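Amuc_1102 (Akkermansia muciniphila, PDB 7DSZ) is of unconfirmed function but adopts an immunoglobulin-like fold related to archaeal type IV pilus proteins, and so may take part in a pilus-like assembly. Local coordinates at residues Ala52-Ile56 against Trp189-Tyr193. Numbering follows the deposited sequence.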
loop_
_atom_site.group_PDB
_atom_site.type_symbol
_atom_site.label_atom_id
_atom_site.label_comp_id
_atom_site.label_asym_id
_atom_site.label_seq_id
_atom_site.Cartn_x
_atom_site.Cartn_y
_atom_site.Cartn_z
ATOM N N ALA C 52 6.969 9.186 15.312
ATOM C CA ALA C 52 6.147 9.031 16.511
ATOM C C ALA C 52 5.415 7.697 16.431
ATOM O O ALA C 52 4.650 7.460 15.489
ATOM C CB ALA C 52 5.143 10.175 16.642
ATOM N N ASP C 53 5.656 6.822 17.398
ATOM C CA ASP C 53 5.041 5.496 17.429
ATOM C C ASP C 53 4.197 5.425 18.695
ATOM O O ASP C 53 4.745 5.344 19.798
ATOM C CB ASP C 53 6.135 4.419 17.399
ATOM C CG ASP C 53 5.615 3.008 17.632
ATOM O OD1 ASP C 53 4.390 2.772 17.668
ATOM O OD2 ASP C 53 6.476 2.122 17.742
ATOM N N PHE C 54 2.873 5.487 18.532
ATOM C CA PHE C 54 1.945 5.423 19.654
ATOM C C PHE C 54 1.576 3.964 19.870
ATOM O O PHE C 54 1.058 3.324 18.957
ATOM C CB PHE C 54 0.685 6.251 19.385
ATOM C CG PHE C 54 0.932 7.733 19.254
ATOM C CD1 PHE C 54 0.854 8.563 20.371
ATOM C CD2 PHE C 54 1.202 8.302 18.019
ATOM C CE1 PHE C 54 1.068 9.957 20.248
ATOM C CE2 PHE C 54 1.424 9.668 17.889
ATOM C CZ PHE C 54 1.347 10.496 19.010
ATOM N N GLU C 55 1.838 3.439 21.070
ATOM C CA GLU C 55 1.667 2.015 21.357
ATOM C C GLU C 55 0.687 1.847 22.502
ATOM O O GLU C 55 0.821 2.528 23.519
ATOM C CB GLU C 55 3.000 1.385 21.764
ATOM C CG GLU C 55 4.080 1.457 20.695
ATOM C CD GLU C 55 4.000 0.263 19.789
ATOM O OE1 GLU C 55 3.854 -0.868 20.325
ATOM O OE2 GLU C 55 4.055 0.443 18.552
ATOM N N ILE C 56 -0.276 0.930 22.371
ATOM C CA ILE C 56 -1.153 0.583 23.479
ATOM C C ILE C 56 -1.217 -0.929 23.669
ATOM O O ILE C 56 -1.628 -1.655 22.757
ATOM C CB ILE C 56 -2.567 1.184 23.340
ATOM C CG1 ILE C 56 -3.411 0.864 24.581
ATOM C CG2 ILE C 56 -3.277 0.770 22.040
ATOM C CD1 ILE C 56 -4.603 1.843 24.745
ATOM N N TRP C 189 9.032 -6.180 13.702
ATOM C CA TRP C 189 8.282 -6.490 14.920
ATOM C C TRP C 189 6.936 -7.116 14.585
ATOM O O TRP C 189 5.904 -6.776 15.171
ATOM C CB TRP C 189 8.068 -5.245 15.783
ATOM C CG TRP C 189 9.300 -4.608 16.352
ATOM C CD1 TRP C 189 10.610 -4.978 16.165
ATOM C CD2 TRP C 189 9.316 -3.489 17.238
ATOM N NE1 TRP C 189 11.439 -4.123 16.875
ATOM C CE2 TRP C 189 10.661 -3.202 17.534
ATOM C CE3 TRP C 189 8.311 -2.683 17.791
ATOM C CZ2 TRP C 189 11.027 -2.149 18.362
ATOM C CZ3 TRP C 189 8.680 -1.635 18.627
ATOM C CH2 TRP C 189 10.027 -1.384 18.903
ATOM N N TYR C 190 6.943 -8.055 13.639
ATOM C CA TYR C 190 5.681 -8.487 13.062
ATOM C C TYR C 190 4.802 -9.174 14.103
ATOM O O TYR C 190 3.581 -8.963 14.123
ATOM C CB TYR C 190 5.925 -9.395 11.850
ATOM C CG TYR C 190 4.619 -9.777 11.184
ATOM C CD1 TYR C 190 4.005 -8.913 10.272
ATOM C CD2 TYR C 190 3.972 -10.980 11.495
ATOM C CE1 TYR C 190 2.787 -9.240 9.667
ATOM C CE2 TYR C 190 2.752 -11.322 10.896
ATOM C CZ TYR C 190 2.169 -10.447 9.977
ATOM O OH TYR C 190 0.952 -10.740 9.384
ATOM N N ASP C 191 5.409 -9.938 15.017
ATOM C CA ASP C 191 4.644 -10.691 16.012
ATOM C C ASP C 191 4.094 -9.849 17.155
ATOM O O ASP C 191 3.370 -10.394 18.001
ATOM C CB ASP C 191 5.510 -11.797 16.604
ATOM C CG ASP C 191 5.676 -12.940 15.653
ATOM O OD1 ASP C 191 4.874 -12.983 14.693
ATOM O OD2 ASP C 191 6.583 -13.775 15.853
ATOM N N ARG C 192 4.445 -8.564 17.234
ATOM C CA ARG C 192 4.030 -7.740 18.365
ATOM C C ARG C 192 2.574 -7.296 18.262
ATOM O O ARG C 192 1.959 -6.967 19.289
ATOM C CB ARG C 192 4.968 -6.524 18.467
ATOM C CG ARG C 192 4.597 -5.466 19.519
ATOM C CD ARG C 192 5.687 -4.388 19.563
ATOM N NE ARG C 192 5.355 -3.243 20.406
ATOM C CZ ARG C 192 5.757 -3.122 21.667
ATOM N NH1 ARG C 192 6.496 -4.091 22.218
ATOM N NH2 ARG C 192 5.434 -2.047 22.379
ATOM N N TYR C 193 2.010 -7.292 17.058
ATOM C CA TYR C 193 0.700 -6.733 16.772
ATOM C C TYR C 193 -0.109 -7.722 15.948
ATOM O O TYR C 193 0.459 -8.543 15.218
ATOM C CB TYR C 193 0.819 -5.436 15.959
ATOM C CG TYR C 193 1.897 -4.466 16.393
ATOM C CD1 TYR C 193 3.196 -4.578 15.903
ATOM C CD2 TYR C 193 1.599 -3.408 17.253
ATOM C CE1 TYR C 193 4.171 -3.670 16.275
ATOM C CE2 TYR C 193 2.580 -2.499 17.638
ATOM C CZ TYR C 193 3.854 -2.640 17.127
ATOM O OH TYR C 193 4.861 -1.771 17.470
#
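Glu55 reaches off its strand to Arg192 and Tyr193, and its two carboxylate oxygens divide these loop side chains between them. Its CG stands anti to the carbonyl carbon and the chain bends at chi2 (-88°), bringing the carboxylate to the loop. Arg192 comes side-on, with NE and NH2 each 2.8 Å from Glu55 OE1 in bent bonds. Both N-H groups approach from the same face of the carboxylate, well above its plane, while OE1 lies almost in the guanidinium plane; the two flat groups are tilted 40° to each other. Tyr193 OH donates to Glu55 OE2 at 2.6 Å from the syn side, tilted out of the carboxylate plane, with ring and carboxylate planes 71° apart. The arginine chain runs extended from CG to NE, Arg192 CG sitting 3.7 Å from the Tyr193 ring plane, over the centre of one face. Asp53 OD1 lies 2.5 Å from Glu55 OE2, close enough that one of the acids probably holds a proton; Asp53 OD2 is salt-bridged to Arg31. Tyr110 adds a cation-pi contact to Arg192. This buried polar cluster joins the loop before strand 195-196 to the middle strand of the three-stranded antiparallel sheet, on the opposite side from Phe54, within the immunoglobulin-like fold.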